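PDB 3WFI: 2-dehydropantoate 2-reductase, which is a D-mandelate dehydrogenase of the ketopantoate reductase family, an NAD(H)-dependent enzyme that interconverts D-mandelate and its 2-keto acid. Local coordinates for the interface of chains A and B. Numbering follows the deposited sequence. Chains: chain A/B, 2-dehydropantoate 2-reductase.

Contact 1: the interface of chains A and B. Residues chain A 293-294, 297-298, 301; chain B 293-294, 297-298, 301.
A:Phe297 lies flat against the phenol ring of B:Tyr294, and the two-fold repeats the stack between A:Tyr294 and B:Phe297. Traced outward, A:Phe297 CB sits against the hydroxyl end of the partner ring, 3.6 Å from B:Tyr294 CZ. CG then passes over the middle of that ring. CD1 turns inward to the two-fold and meets B:Phe297 CD1 at 3.6 Å, where the two phenylalanines slide past each other in opposite directions. CD2 stays over B:Tyr294 CE2, while CE1 reaches back to the main chain, 3.5 Å from B:Tyr294 O. CE2 and, at the tip, CZ both remain near B:Tyr294 CD2. The planes differ by 4°, with 4.0 Å between ring centroids. With CG anti to the backbone N (chi1 -161°), the ring is carried over the face of B:Tyr294; its other face is backed by A:Leu301 CD1 of its own chain, so each phenylalanine is sandwiched between a tyrosine and a leucine. A:Leu301 and B:Leu301 point tip to tip on the same axis, CD1 to CD1 at 3.7 Å. At the other end the side chains of A:Pro293 and B:Pro293 cross at about a right angle and pack tightly, A:Pro293 CB lying 3.4 Å from B:Pro293 CG. All of this belongs to helix 293-308, the last helix of each chain, whose N-terminal part, from residue 293 to 301, pairs with its copy in the C-terminal domain.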
# COMPACT_ATOMS: atom_id res chain seq x y z
N PRO A 293 5.73 1.95 -8.90
CA PRO A 293 4.33 1.81 -8.42
C PRO A 293 4.17 1.79 -6.91
O PRO A 293 3.21 2.36 -6.40
CB PRO A 293 3.87 0.50 -9.04
CG PRO A 293 5.13 -0.26 -9.30
CD PRO A 293 6.14 0.78 -9.69
N TYR A 294 5.11 1.17 -6.20
CA TYR A 294 5.03 1.14 -4.74
C TYR A 294 5.23 2.55 -4.15
O TYR A 294 4.52 2.94 -3.23
CB TYR A 294 6.01 0.14 -4.11
CG TYR A 294 5.54 -1.30 -4.07
CD1 TYR A 294 5.67 -2.04 -2.90
CD2 TYR A 294 4.97 -1.93 -5.17
CE1 TYR A 294 5.26 -3.36 -2.82
CE2 TYR A 294 4.55 -3.25 -5.10
CZ TYR A 294 4.70 -3.97 -3.92
OH TYR A 294 4.28 -5.28 -3.86
N PHE A 297 1.97 4.41 -4.93
CA PHE A 297 0.85 3.93 -4.09
C PHE A 297 1.01 4.36 -2.63
O PHE A 297 0.05 4.81 -2.00
CB PHE A 297 0.75 2.40 -4.22
CG PHE A 297 -0.58 1.79 -3.80
CD1 PHE A 297 -0.71 0.41 -3.79
CD2 PHE A 297 -1.69 2.55 -3.46
CE1 PHE A 297 -1.91 -0.20 -3.42
CE2 PHE A 297 -2.88 1.96 -3.10
CZ PHE A 297 -2.99 0.59 -3.05
N LEU A 298 2.23 4.24 -2.09
CA LEU A 298 2.50 4.61 -0.71
C LEU A 298 2.28 6.11 -0.52
O LEU A 298 1.69 6.53 0.46
CB LEU A 298 3.90 4.20 -0.30
CG LEU A 298 4.21 4.33 1.20
CD1 LEU A 298 3.16 3.66 2.07
CD2 LEU A 298 5.58 3.74 1.50
N LEU A 301 -1.47 6.65 -0.61
CA LEU A 301 -2.05 6.21 0.65
C LEU A 301 -1.82 7.20 1.78
O LEU A 301 -2.72 7.45 2.58
CB LEU A 301 -1.52 4.81 1.04
CG LEU A 301 -2.05 3.66 0.20
CD1 LEU A 301 -1.20 2.42 0.38
CD2 LEU A 301 -3.51 3.38 0.55
N PRO B 293 1.25 -4.35 -9.61
CA PRO B 293 1.90 -3.91 -8.39
C PRO B 293 0.96 -3.40 -7.31
O PRO B 293 1.22 -3.64 -6.13
CB PRO B 293 2.83 -2.80 -8.86
CG PRO B 293 2.20 -2.30 -10.13
CD PRO B 293 1.62 -3.52 -10.77
N TYR B 294 -0.12 -2.71 -7.69
CA TYR B 294 -1.06 -2.22 -6.67
C TYR B 294 -1.79 -3.40 -6.01
O TYR B 294 -1.98 -3.41 -4.81
CB TYR B 294 -2.07 -1.19 -7.25
CG TYR B 294 -1.56 0.24 -7.32
CD1 TYR B 294 -0.27 0.55 -7.74
CD2 TYR B 294 -2.39 1.30 -6.95
CE1 TYR B 294 0.16 1.85 -7.81
CE2 TYR B 294 -1.97 2.61 -7.01
CZ TYR B 294 -0.68 2.89 -7.44
OH TYR B 294 -0.24 4.18 -7.51
N PHE B 297 0.84 -4.96 -3.68
CA PHE B 297 1.09 -4.10 -2.51
C PHE B 297 -0.10 -4.07 -1.55
O PHE B 297 0.08 -4.19 -0.33
CB PHE B 297 1.43 -2.68 -2.98
CG PHE B 297 2.16 -1.82 -1.97
CD1 PHE B 297 2.40 -0.49 -2.28
CD2 PHE B 297 2.64 -2.31 -0.76
CE1 PHE B 297 3.06 0.34 -1.40
CE2 PHE B 297 3.30 -1.47 0.13
CZ PHE B 297 3.51 -0.15 -0.19
N LEU B 298 -1.30 -3.93 -2.09
CA LEU B 298 -2.50 -3.91 -1.26
C LEU B 298 -2.64 -5.24 -0.52
O LEU B 298 -2.99 -5.27 0.66
CB LEU B 298 -3.75 -3.61 -2.10
CG LEU B 298 -5.03 -3.33 -1.30
CD1 LEU B 298 -4.80 -2.29 -0.21
CD2 LEU B 298 -6.14 -2.87 -2.22
N LEU B 301 -0.08 -5.28 2.19
CA LEU B 301 -0.46 -4.38 3.27
C LEU B 301 -1.56 -4.96 4.16
O LEU B 301 -1.49 -4.85 5.40
CB LEU B 301 -0.90 -3.04 2.72
CG LEU B 301 0.21 -2.15 2.21
CD1 LEU B 301 -0.37 -1.03 1.34
CD2 LEU B 301 1.02 -1.59 3.37

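Contact 2: the interface of chains A and B. Residues chain A 211-213, 217; chain B 300, 303-304, 307.
The loop 210-213, between helices 205-209 and 214-231 of chain A, rests on the last helix, 293-308, of chain B, its residues running along one flank of that helix. A:Ser212 takes hold of the carboxylate of B:Asp307 with both backbone and side chain. Its hydroxyl OG donates to B:Asp307 OD2 at 2.6 Å, on the syn lone pair, the side facing the other carboxylate oxygen. The backbone N of A:Ser212 reaches the same OD2 at 2.8 Å, nearly straight at 166° but from the anti side and tilted from the carboxylate plane. One oxygen thus accepts two bonds from one residue, which should fix the rotation of the carboxylate and probably favours its charged form. OG can share this acceptor because chi1 of 57° places it between the backbone N and the carbonyl carbon, folded back toward its own amide.

About two turns nearer the start of the helix, the hydroxyl of A:Thr213 donates to the backbone carbonyl of B:Glu300, with 2.7 Å from OG1 to O. The donor stands above the carbonyl plane, 35° out of it, rather than on a lone pair. The same OG1 passes over the methyl of B:Ala304, while the other branch of A:Thr213, its methyl CG2, packs against CA of B:Glu300 and CB of B:His303. The small B:Ala304 lies beneath A:Thr211 as well, whose CG2 also touches CB of B:Asp307.

A:Met217, in the first turn of helix 214-231, runs alongside B:Glu300 in the opposite direction. Its CG packs 3.8 Å from B:Glu300 CB, and the bend at chi3 turns the methyl CE toward B:Ala304, ending 3.9 Å from its CB.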
# COMPACT_ATOMS: atom_id res chain seq x y z
N THR A 211 5.85 -8.42 10.90
CA THR A 211 4.86 -8.82 9.91
C THR A 211 5.47 -9.67 8.79
O THR A 211 6.66 -9.58 8.50
CB THR A 211 4.13 -7.60 9.31
OG1 THR A 211 5.01 -6.88 8.43
CG2 THR A 211 3.62 -6.70 10.42
N SER A 212 4.63 -10.50 8.19
CA SER A 212 5.08 -11.50 7.23
C SER A 212 5.48 -10.89 5.91
O SER A 212 6.25 -11.49 5.17
CB SER A 212 3.99 -12.54 6.99
OG SER A 212 2.79 -11.89 6.54
N THR A 213 4.96 -9.70 5.61
CA THR A 213 5.17 -9.06 4.30
C THR A 213 6.10 -7.84 4.32
O THR A 213 6.39 -7.27 3.26
CB THR A 213 3.83 -8.63 3.65
OG1 THR A 213 3.09 -7.83 4.57
CG2 THR A 213 3.02 -9.85 3.25
N MET A 217 7.79 -5.78 1.10
CA MET A 217 7.43 -4.40 0.81
C MET A 217 8.68 -3.52 0.80
O MET A 217 8.84 -2.66 -0.07
CB MET A 217 6.38 -3.90 1.81
CG MET A 217 5.04 -4.60 1.64
SD MET A 217 3.75 -3.97 2.74
CE MET A 217 4.35 -4.47 4.35
N GLU B 300 -0.17 -7.33 0.23
CA GLU B 300 0.90 -7.32 1.22
C GLU B 300 0.52 -6.45 2.44
O GLU B 300 0.78 -6.83 3.58
CB GLU B 300 2.19 -6.84 0.57
CG GLU B 300 2.81 -7.89 -0.34
CD GLU B 300 3.61 -7.29 -1.47
OE1 GLU B 300 3.93 -6.08 -1.42
OE2 GLU B 300 3.88 -8.04 -2.43
N HIS B 303 -2.23 -8.12 4.61
CA HIS B 303 -1.61 -9.18 5.41
C HIS B 303 -0.80 -8.63 6.58
O HIS B 303 -0.84 -9.18 7.69
CB HIS B 303 -0.76 -10.10 4.53
CG HIS B 303 -1.55 -11.06 3.71
ND1 HIS B 303 -2.64 -11.76 4.20
CD2 HIS B 303 -1.41 -11.45 2.42
CE1 HIS B 303 -3.13 -12.53 3.24
NE2 HIS B 303 -2.40 -12.36 2.16
N ALA B 304 -0.03 -7.57 6.33
CA ALA B 304 0.73 -6.92 7.40
C ALA B 304 -0.20 -6.38 8.50
O ALA B 304 0.13 -6.44 9.69
CB ALA B 304 1.59 -5.79 6.84
N ASP B 307 -1.40 -9.26 10.51
CA ASP B 307 -0.31 -9.66 11.39
C ASP B 307 -0.19 -8.72 12.58
O ASP B 307 -0.03 -9.17 13.70
CB ASP B 307 1.01 -9.73 10.62
CG ASP B 307 1.02 -10.82 9.55
OD1 ASP B 307 0.22 -11.77 9.63
OD2 ASP B 307 1.88 -10.75 8.64

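The centres of the C-alpha atoms of contact 1 and contact 2 are about 13 Å apart, and the two contacts share helix 293-308. In chain B the residues of the two patches interleave: B:Glu300 of contact 2 directly precedes B:Leu301 of contact 1, so neighbouring faces of one helix serve both. Contact 1 straddles the two-fold with the same residues from each chain, whereas contact 2 lies off the axis and recurs with the chains exchanged. An apolar, aromatic centre is therefore flanked by polar links that would help set the register of the helices. This suits a dimer, although the structure alone does not prove one in solution.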